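Local coordinates for protein 4,5-DOPA dioxygenase extradiol (Escherichia coli, PDB 2PW6) that opens the aromatic ring of L-DOPA between carbons 4 and 5 in vitro, as a zinc-containing extradiol dioxygenase whose physiological substrate is unknown, at residues S189-K202 with I253-L266. Residues are numbered along the deposited sequence; the frame is centred on the assembly and turned at random.
Sequences SPYPWATSFNEYVK and IPVEGIEMGSLSML
Tyr191, the N-cap residue of helix 192-202, lays one ring face over Gly261. The CA of Gly261 sits 4.0 Å from the centroid of the Tyr191 ring, a CH-pi contact, and Ser262 CB lies at the ring edge. Tyr191 N also donates to Gly261 O (3.1 Å). Further along, the CD1 end of Ile258 reaches Ala194 and Thr195, crossing Thr195 at about a right angle. Asn198 CG stands anti to the backbone N (chi1 -157°), which directs the amide at the hairpin. Asn198 OD1 accepts from Ser264 OG at a very short 2.5 Å, and Asn198 ND2 donates to a water that also accepts from Gly257 N. Lys202 CG packs on Leu266 CD2; beyond it the chain bends at chi3 (53°) and carries NZ to a very short salt bridge with Glu256 OE1 (2.5 Å). Cut back to an alanine, Lys202 would probably leave the Glu256 carboxylate without its cationic mate and lose the methylene packing against Leu266. A classic beta bulge sets Ser262 and Leu263 opposite Glu259. The hairpin lies beside the metal site, the Ser264 side chain about 7 Å from that of zinc-binding His177. Tyr191 OH bonds Thr181 O, Ser262 OG bonds Thr181 OG1, helix 225-228 touches Trp193, and helix 33-44 meets Val255 and Met265.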
ATOM      1  N   SER A 189     -14.598 -19.481   7.380  1.00 58.85           N
ATOM      2  CA  SER A 189     -15.982 -19.429   6.917  1.00 57.22           C
ATOM      3  C   SER A 189     -16.416 -17.993   6.708  1.00 55.21           C
ATOM      4  O   SER A 189     -15.951 -17.118   7.431  1.00 55.63           O
ATOM      5  CB  SER A 189     -16.920 -20.131   7.902  1.00 57.83           C
ATOM      6  OG  SER A 189     -17.101 -21.490   7.537  1.00 59.24           O
ATOM      7  N   PRO A 190     -17.269 -17.733   5.693  1.00 53.47           N
ATOM      8  CA  PRO A 190     -17.830 -16.391   5.523  1.00 52.25           C
ATOM      9  C   PRO A 190     -18.828 -16.007   6.619  1.00 50.59           C
ATOM     10  O   PRO A 190     -19.812 -16.712   6.843  1.00 51.70           O
ATOM     11  CB  PRO A 190     -18.551 -16.459   4.162  1.00 51.87           C
ATOM     12  CG  PRO A 190     -18.144 -17.742   3.538  1.00 52.75           C
ATOM     13  CD  PRO A 190     -17.712 -18.648   4.622  1.00 53.34           C
ATOM     14  N   TYR A 191     -18.566 -14.901   7.289  1.00 47.80           N
ATOM     15  CA  TYR A 191     -19.526 -14.293   8.191  1.00 45.69           C
ATOM     16  C   TYR A 191     -20.863 -14.194   7.533  1.00 45.49           C
ATOM     17  O   TYR A 191     -20.930 -13.894   6.342  1.00 45.73           O
ATOM     18  CB  TYR A 191     -19.082 -12.889   8.534  1.00 44.58           C
ATOM     19  CG  TYR A 191     -17.779 -12.844   9.247  1.00 42.86           C
ATOM     20  CD1 TYR A 191     -17.437 -13.828  10.189  1.00 42.76           C
ATOM     21  CD2 TYR A 191     -16.892 -11.806   9.025  1.00 41.99           C
ATOM     22  CE1 TYR A 191     -16.219 -13.769  10.862  1.00 41.27           C
ATOM     23  CE2 TYR A 191     -15.692 -11.743   9.703  1.00 42.17           C
ATOM     24  CZ  TYR A 191     -15.368 -12.714  10.625  1.00 40.68           C
ATOM     25  OH  TYR A 191     -14.173 -12.626  11.295  1.00 43.42           O
ATOM     26  N   PRO A 192     -21.954 -14.457   8.291  1.00 45.48           N
ATOM     27  CA  PRO A 192     -23.269 -14.468   7.671  1.00 44.57           C
ATOM     28  C   PRO A 192     -23.694 -13.085   7.160  1.00 44.06           C
ATOM     29  O   PRO A 192     -24.386 -12.999   6.160  1.00 43.03           O
ATOM     30  CB  PRO A 192     -24.187 -14.949   8.810  1.00 45.09           C
ATOM     31  CG  PRO A 192     -23.260 -15.646   9.777  1.00 46.05           C
ATOM     32  CD  PRO A 192     -22.035 -14.792   9.722  1.00 45.25           C
ATOM     33  N   TRP A 193     -23.295 -12.024   7.859  1.00 44.17           N
ATOM     34  CA  TRP A 193     -23.610 -10.679   7.419  1.00 44.72           C
ATOM     35  C   TRP A 193     -22.860 -10.353   6.102  1.00 44.96           C
ATOM     36  O   TRP A 193     -23.413  -9.731   5.205  1.00 45.20           O
ATOM     37  CB  TRP A 193     -23.334  -9.653   8.545  1.00 44.78           C
ATOM     38  CG  TRP A 193     -21.905  -9.612   8.986  1.00 43.82           C
ATOM     39  CD1 TRP A 193     -21.356 -10.306   9.998  1.00 43.90           C
ATOM     40  CD2 TRP A 193     -20.845  -8.834   8.405  1.00 44.30           C
ATOM     41  NE1 TRP A 193     -20.008 -10.032  10.097  1.00 44.74           N
ATOM     42  CE2 TRP A 193     -19.671  -9.125   9.127  1.00 43.65           C
ATOM     43  CE3 TRP A 193     -20.773  -7.924   7.333  1.00 46.31           C
ATOM     44  CZ2 TRP A 193     -18.445  -8.534   8.830  1.00 43.61           C
ATOM     45  CZ3 TRP A 193     -19.545  -7.352   7.029  1.00 44.11           C
ATOM     46  CH2 TRP A 193     -18.405  -7.649   7.782  1.00 43.48           C
ATOM     47  N   ALA A 194     -21.620 -10.822   5.984  1.00 45.71           N
ATOM     48  CA  ALA A 194     -20.869 -10.721   4.731  1.00 46.80           C
ATOM     49  C   ALA A 194     -21.603 -11.369   3.558  1.00 47.47           C
ATOM     50  O   ALA A 194     -21.736 -10.732   2.495  1.00 48.35           O
ATOM     51  CB  ALA A 194     -19.438 -11.268   4.882  1.00 46.37           C
ATOM     52  N   THR A 195     -22.079 -12.609   3.738  1.00 47.78           N
ATOM     53  CA  THR A 195     -22.823 -13.349   2.693  1.00 46.93           C
ATOM     54  C   THR A 195     -24.142 -12.658   2.415  1.00 47.34           C
ATOM     55  O   THR A 195     -24.547 -12.490   1.251  1.00 46.95           O
ATOM     56  CB  THR A 195     -23.079 -14.837   3.101  1.00 47.43           C
ATOM     57  OG1 THR A 195     -21.842 -15.560   3.099  1.00 47.52           O
ATOM     58  CG2 THR A 195     -24.017 -15.516   2.136  1.00 46.74           C
ATOM     59  N   SER A 196     -24.827 -12.259   3.489  1.00 47.42           N
ATOM     60  CA  SER A 196     -26.039 -11.443   3.345  1.00 47.68           C
ATOM     61  C   SER A 196     -25.826 -10.224   2.389  1.00 47.48           C
ATOM     62  O   SER A 196     -26.496 -10.122   1.357  1.00 46.56           O
ATOM     63  CB  SER A 196     -26.563 -10.980   4.715  1.00 47.77           C
ATOM     64  OG  SER A 196     -27.860 -10.419   4.599  1.00 47.93           O
ATOM     65  N   PHE A 197     -24.898  -9.316   2.725  1.00 47.68           N
ATOM     66  CA  PHE A 197     -24.717  -8.101   1.891  1.00 47.43           C
ATOM     67  C   PHE A 197     -24.287  -8.452   0.479  1.00 47.42           C
ATOM     68  O   PHE A 197     -24.808  -7.899  -0.485  1.00 47.50           O
ATOM     69  CB  PHE A 197     -23.766  -7.076   2.502  1.00 47.32           C
ATOM     70  CG  PHE A 197     -23.652  -5.792   1.685  1.00 47.83           C
ATOM     71  CD1 PHE A 197     -24.602  -4.780   1.822  1.00 45.65           C
ATOM     72  CD2 PHE A 197     -22.591  -5.610   0.773  1.00 45.89           C
ATOM     73  CE1 PHE A 197     -24.497  -3.588   1.055  1.00 48.86           C
ATOM     74  CE2 PHE A 197     -22.478  -4.436   0.021  1.00 47.40           C
ATOM     75  CZ  PHE A 197     -23.435  -3.423   0.155  1.00 45.60           C
ATOM     76  N   ASN A 198     -23.376  -9.409   0.364  1.00 47.77           N
ATOM     77  CA  ASN A 198     -22.886  -9.870  -0.928  1.00 48.74           C
ATOM     78  C   ASN A 198     -23.990 -10.360  -1.863  1.00 49.67           C
ATOM     79  O   ASN A 198     -24.001 -10.037  -3.063  1.00 49.59           O
ATOM     80  CB  ASN A 198     -21.848 -10.963  -0.719  1.00 48.27           C
ATOM     81  CG  ASN A 198     -20.900 -11.102  -1.891  1.00 49.45           C
ATOM     82  OD1 ASN A 198     -20.043 -10.229  -2.131  1.00 49.00           O
ATOM     83  ND2 ASN A 198     -21.022 -12.208  -2.615  1.00 45.84           N
ATOM     84  N   GLU A 199     -24.935 -11.125  -1.304  1.00 50.22           N
ATOM     85  CA  GLU A 199     -26.050 -11.675  -2.075  1.00 50.22           C
ATOM     86  C   GLU A 199     -27.022 -10.598  -2.546  1.00 49.72           C
ATOM     87  O   GLU A 199     -27.568 -10.699  -3.624  1.00 50.00           O
ATOM     88  CB  GLU A 199     -26.771 -12.791  -1.272  1.00 50.54           C
ATOM     89  CG  GLU A 199     -25.887 -14.043  -1.028  1.00 51.59           C
ATOM     90  CD  GLU A 199     -25.446 -14.731  -2.313  1.00 53.56           C
ATOM     91  OE1 GLU A 199     -26.223 -14.766  -3.288  1.00 55.01           O
ATOM     92  OE2 GLU A 199     -24.313 -15.247  -2.361  1.00 56.99           O
ATOM     93  N   TYR A 200     -27.243  -9.586  -1.719  1.00 49.94           N
ATOM     94  CA  TYR A 200     -27.967  -8.375  -2.093  1.00 50.77           C
ATOM     95  C   TYR A 200     -27.277  -7.622  -3.242  1.00 51.21           C
ATOM     96  O   TYR A 200     -27.952  -6.984  -4.057  1.00 50.93           O
ATOM     97  CB  TYR A 200     -28.075  -7.465  -0.874  1.00 51.33           C
ATOM     98  CG  TYR A 200     -28.628  -6.074  -1.112  1.00 52.77           C
ATOM     99  CD1 TYR A 200     -29.986  -5.874  -1.404  1.00 53.27           C
ATOM    100  CD2 TYR A 200     -27.803  -4.946  -1.007  1.00 53.23           C
ATOM    101  CE1 TYR A 200     -30.508  -4.594  -1.597  1.00 53.52           C
ATOM    102  CE2 TYR A 200     -28.319  -3.650  -1.198  1.00 53.26           C
ATOM    103  CZ  TYR A 200     -29.670  -3.483  -1.492  1.00 53.79           C
ATOM    104  OH  TYR A 200     -30.194  -2.205  -1.672  1.00 54.04           O
ATOM    105  N   VAL A 201     -25.941  -7.686  -3.285  1.00 51.37           N
ATOM    106  CA  VAL A 201     -25.178  -7.149  -4.422  1.00 51.89           C
ATOM    107  C   VAL A 201     -25.495  -7.947  -5.699  1.00 52.65           C
ATOM    108  O   VAL A 201     -26.081  -7.403  -6.635  1.00 52.58           O
ATOM    109  CB  VAL A 201     -23.628  -7.009  -4.134  1.00 51.29           C
ATOM    110  CG1 VAL A 201     -22.834  -6.806  -5.427  1.00 51.82           C
ATOM    111  CG2 VAL A 201     -23.371  -5.849  -3.199  1.00 49.38           C
ATOM    112  N   LYS A 202     -25.153  -9.233  -5.695  1.00 53.52           N
ATOM    113  CA  LYS A 202     -25.408 -10.135  -6.811  1.00 54.18           C
ATOM    114  C   LYS A 202     -26.850 -10.171  -7.331  1.00 54.78           C
ATOM    115  O   LYS A 202     -27.066 -10.349  -8.539  1.00 54.98           O
ATOM    116  CB  LYS A 202     -25.004 -11.552  -6.420  1.00 54.59           C
ATOM    117  CG  LYS A 202     -23.532 -11.726  -6.125  1.00 54.75           C
ATOM    118  CD  LYS A 202     -23.255 -13.092  -5.557  1.00 56.52           C
ATOM    119  CE  LYS A 202     -23.816 -14.203  -6.426  1.00 56.92           C
ATOM    120  NZ  LYS A 202     -23.363 -15.504  -5.876  1.00 58.16           N
ATOM    121  N   ILE A 253     -20.388 -13.125 -13.940  1.00 59.71           N
ATOM    122  CA  ILE A 253     -19.578 -13.178 -12.725  1.00 59.11           C
ATOM    123  C   ILE A 253     -18.450 -14.181 -12.953  1.00 59.32           C
ATOM    124  O   ILE A 253     -18.597 -15.349 -12.630  1.00 59.27           O
ATOM    125  CB  ILE A 253     -20.418 -13.522 -11.455  1.00 58.97           C
ATOM    126  CG1 ILE A 253     -21.370 -12.368 -11.113  1.00 59.20           C
ATOM    127  CG2 ILE A 253     -19.518 -13.831 -10.254  1.00 57.10           C
ATOM    128  CD1 ILE A 253     -22.582 -12.782 -10.292  1.00 59.32           C
ATOM    129  N   PRO A 254     -17.310 -13.708 -13.508  1.00 59.71           N
ATOM    130  CA  PRO A 254     -16.133 -14.517 -13.850  1.00 59.79           C
ATOM    131  C   PRO A 254     -15.489 -15.236 -12.664  1.00 60.15           C
ATOM    132  O   PRO A 254     -14.768 -16.217 -12.872  1.00 59.93           O
ATOM    133  CB  PRO A 254     -15.148 -13.480 -14.400  1.00 59.58           C
ATOM    134  CG  PRO A 254     -15.601 -12.205 -13.871  1.00 59.03           C
ATOM    135  CD  PRO A 254     -17.083 -12.295 -13.849  1.00 59.45           C
ATOM    136  N   VAL A 255     -15.728 -14.731 -11.449  1.00 60.30           N
ATOM    137  CA  VAL A 255     -15.196 -15.333 -10.234  1.00 60.60           C
ATOM    138  C   VAL A 255     -15.815 -14.676  -8.990  1.00 60.74           C
ATOM    139  O   VAL A 255     -16.289 -13.534  -9.062  1.00 60.61           O
ATOM    140  CB  VAL A 255     -13.642 -15.330 -10.239  1.00 61.03           C
ATOM    141  CG1 VAL A 255     -13.074 -13.979  -9.794  1.00 62.18           C
ATOM    142  CG2 VAL A 255     -13.065 -16.507  -9.423  1.00 60.57           C
ATOM    143  N   GLU A 256     -15.929 -15.405  -7.899  1.00 60.57           N
ATOM    144  CA  GLU A 256     -16.567 -14.864  -6.724  1.00 60.74           C
ATOM    145  C   GLU A 256     -16.105 -15.676  -5.565  1.00 60.27           C
ATOM    146  O   GLU A 256     -15.466 -16.675  -5.752  1.00 60.69           O
ATOM    147  CB  GLU A 256     -18.071 -14.901  -6.839  1.00 60.48           C
ATOM    148  CG  GLU A 256     -18.674 -16.192  -6.366  1.00 62.28           C
ATOM    149  CD  GLU A 256     -20.146 -16.262  -6.592  1.00 62.36           C
ATOM    150  OE1 GLU A 256     -20.903 -15.840  -5.715  1.00 63.46           O
ATOM    151  OE2 GLU A 256     -20.550 -16.741  -7.655  1.00 65.10           O
ATOM    152  N   GLY A 257     -16.383 -15.214  -4.362  1.00 59.95           N
ATOM    153  CA  GLY A 257     -15.671 -15.693  -3.204  1.00 59.29           C
ATOM    154  C   GLY A 257     -15.708 -14.738  -2.049  1.00 58.26           C
ATOM    155  O   GLY A 257     -15.754 -13.565  -2.233  1.00 59.12           O
ATOM    156  N   ILE A 258     -15.711 -15.254  -0.847  1.00 56.25           N
ATOM    157  CA  ILE A 258     -15.510 -14.427   0.292  1.00 54.82           C
ATOM    158  C   ILE A 258     -14.417 -15.028   1.068  1.00 54.25           C
ATOM    159  O   ILE A 258     -14.550 -16.104   1.577  1.00 54.72           O
ATOM    160  CB  ILE A 258     -16.718 -14.371   1.171  1.00 54.99           C
ATOM    161  CG1 ILE A 258     -17.915 -13.895   0.387  1.00 54.28           C
ATOM    162  CG2 ILE A 258     -16.477 -13.432   2.292  1.00 55.18           C
ATOM    163  CD1 ILE A 258     -19.038 -13.535   1.206  1.00 53.56           C
ATOM    164  N   GLU A 259     -13.315 -14.327   1.142  1.00 52.68           N
ATOM    165  CA  GLU A 259     -12.136 -14.783   1.872  1.00 51.79           C
ATOM    166  C   GLU A 259     -12.008 -14.134   3.249  1.00 51.10           C
ATOM    167  O   GLU A 259     -12.471 -13.023   3.470  1.00 50.22           O
ATOM    168  CB  GLU A 259     -10.857 -14.508   1.069  1.00 51.90           C
ATOM    169  CG  GLU A 259     -10.800 -15.199  -0.251  1.00 51.82           C
ATOM    170  CD  GLU A 259     -10.673 -16.695  -0.106  1.00 54.03           C
ATOM    171  OE1 GLU A 259      -9.959 -17.164   0.804  1.00 53.51           O
ATOM    172  OE2 GLU A 259     -11.285 -17.408  -0.917  1.00 55.82           O
HETATM  173  N   MSE A 260     -11.350 -14.843   4.156  1.00 50.60           N
HETATM  174  CA  MSE A 260     -11.089 -14.380   5.519  1.00 51.64           C
HETATM  175  C   MSE A 260     -12.307 -13.815   6.242  1.00 48.50           C
HETATM  176  O   MSE A 260     -12.185 -12.853   6.997  1.00 47.61           O
HETATM  177  CB  MSE A 260      -9.937 -13.386   5.520  1.00 51.16           C
HETATM  178  CG  MSE A 260      -8.642 -13.997   4.979  1.00 53.84           C
HETATM  179 SE   MSE A 260      -7.209 -12.689   4.765  1.00 60.75          SE
HETATM  180  CE  MSE A 260      -7.866 -11.809   3.160  1.00 57.10           C
ATOM    181  N   GLY A 261     -13.472 -14.417   5.982  1.00 46.67           N
ATOM    182  CA  GLY A 261     -14.720 -14.045   6.618  1.00 45.07           C
ATOM    183  C   GLY A 261     -15.441 -12.844   6.027  1.00 44.11           C
ATOM    184  O   GLY A 261     -16.663 -12.861   5.908  1.00 43.86           O
ATOM    185  N   SER A 262     -14.715 -11.786   5.671  1.00 42.99           N
ATOM    186  CA  SER A 262     -15.413 -10.623   5.102  1.00 42.34           C
ATOM    187  C   SER A 262     -14.809  -9.956   3.851  1.00 42.34           C
ATOM    188  O   SER A 262     -15.392  -9.025   3.342  1.00 42.56           O
ATOM    189  CB  SER A 262     -15.705  -9.570   6.181  1.00 40.81           C
ATOM    190  OG  SER A 262     -14.508  -9.252   6.823  1.00 38.25           O
ATOM    191  N   LEU A 263     -13.674 -10.422   3.348  1.00 42.78           N
ATOM    192  CA  LEU A 263     -13.166  -9.883   2.085  1.00 42.55           C
ATOM    193  C   LEU A 263     -13.909 -10.463   0.883  1.00 42.43           C
ATOM    194  O   LEU A 263     -13.595 -11.562   0.431  1.00 42.17           O
ATOM    195  CB  LEU A 263     -11.660 -10.107   1.967  1.00 42.78           C
ATOM    196  CG  LEU A 263     -10.879  -9.290   0.926  1.00 44.29           C
ATOM    197  CD1 LEU A 263     -11.020  -7.738   1.112  1.00 44.22           C
ATOM    198  CD2 LEU A 263      -9.447  -9.675   1.036  1.00 45.07           C
ATOM    199  N   SER A 264     -14.886  -9.730   0.345  1.00 42.58           N
ATOM    200  CA  SER A 264     -15.569 -10.249  -0.850  1.00 43.61           C
ATOM    201  C   SER A 264     -14.794 -10.104  -2.181  1.00 44.27           C
ATOM    202  O   SER A 264     -14.208  -9.055  -2.491  1.00 42.91           O
ATOM    203  CB  SER A 264     -16.997  -9.760  -0.995  1.00 43.15           C
ATOM    204  OG  SER A 264     -17.550 -10.338  -2.169  1.00 43.62           O
HETATM  205  N   MSE A 265     -14.795 -11.201  -2.935  1.00 45.63           N
HETATM  206  CA  MSE A 265     -13.947 -11.350  -4.113  1.00 46.87           C
HETATM  207  C   MSE A 265     -14.813 -11.363  -5.357  1.00 46.90           C
HETATM  208  O   MSE A 265     -14.352 -11.688  -6.454  1.00 48.51           O
HETATM  209  CB  MSE A 265     -13.098 -12.632  -4.031  1.00 47.60           C
HETATM  210  CG  MSE A 265     -11.945 -12.658  -3.032  1.00 48.02           C
HETATM  211 SE   MSE A 265     -10.665 -11.139  -2.988  1.00 53.85          SE
HETATM  212  CE  MSE A 265      -8.978 -12.085  -2.947  1.00 53.47           C
ATOM    213  N   LEU A 266     -16.078 -11.010  -5.173  1.00 46.71           N
ATOM    214  CA  LEU A 266     -17.021 -10.871  -6.248  1.00 46.65           C
ATOM    215  C   LEU A 266     -16.527  -9.978  -7.403  1.00 48.14           C
ATOM    216  O   LEU A 266     -16.433  -8.743  -7.256  1.00 47.98           O
ATOM    217  CB  LEU A 266     -18.332 -10.316  -5.711  1.00 45.73           C
ATOM    218  CG  LEU A 266     -19.440 -10.151  -6.746  1.00 43.21           C
ATOM    219  CD1 LEU A 266     -19.833 -11.500  -7.368  1.00 43.14           C
ATOM    220  CD2 LEU A 266     -20.607  -9.548  -6.090  1.00 39.37           C
TER
HETATM  221  O   HOH W   1     -18.490 -13.041  -3.813  1.00 49.87           O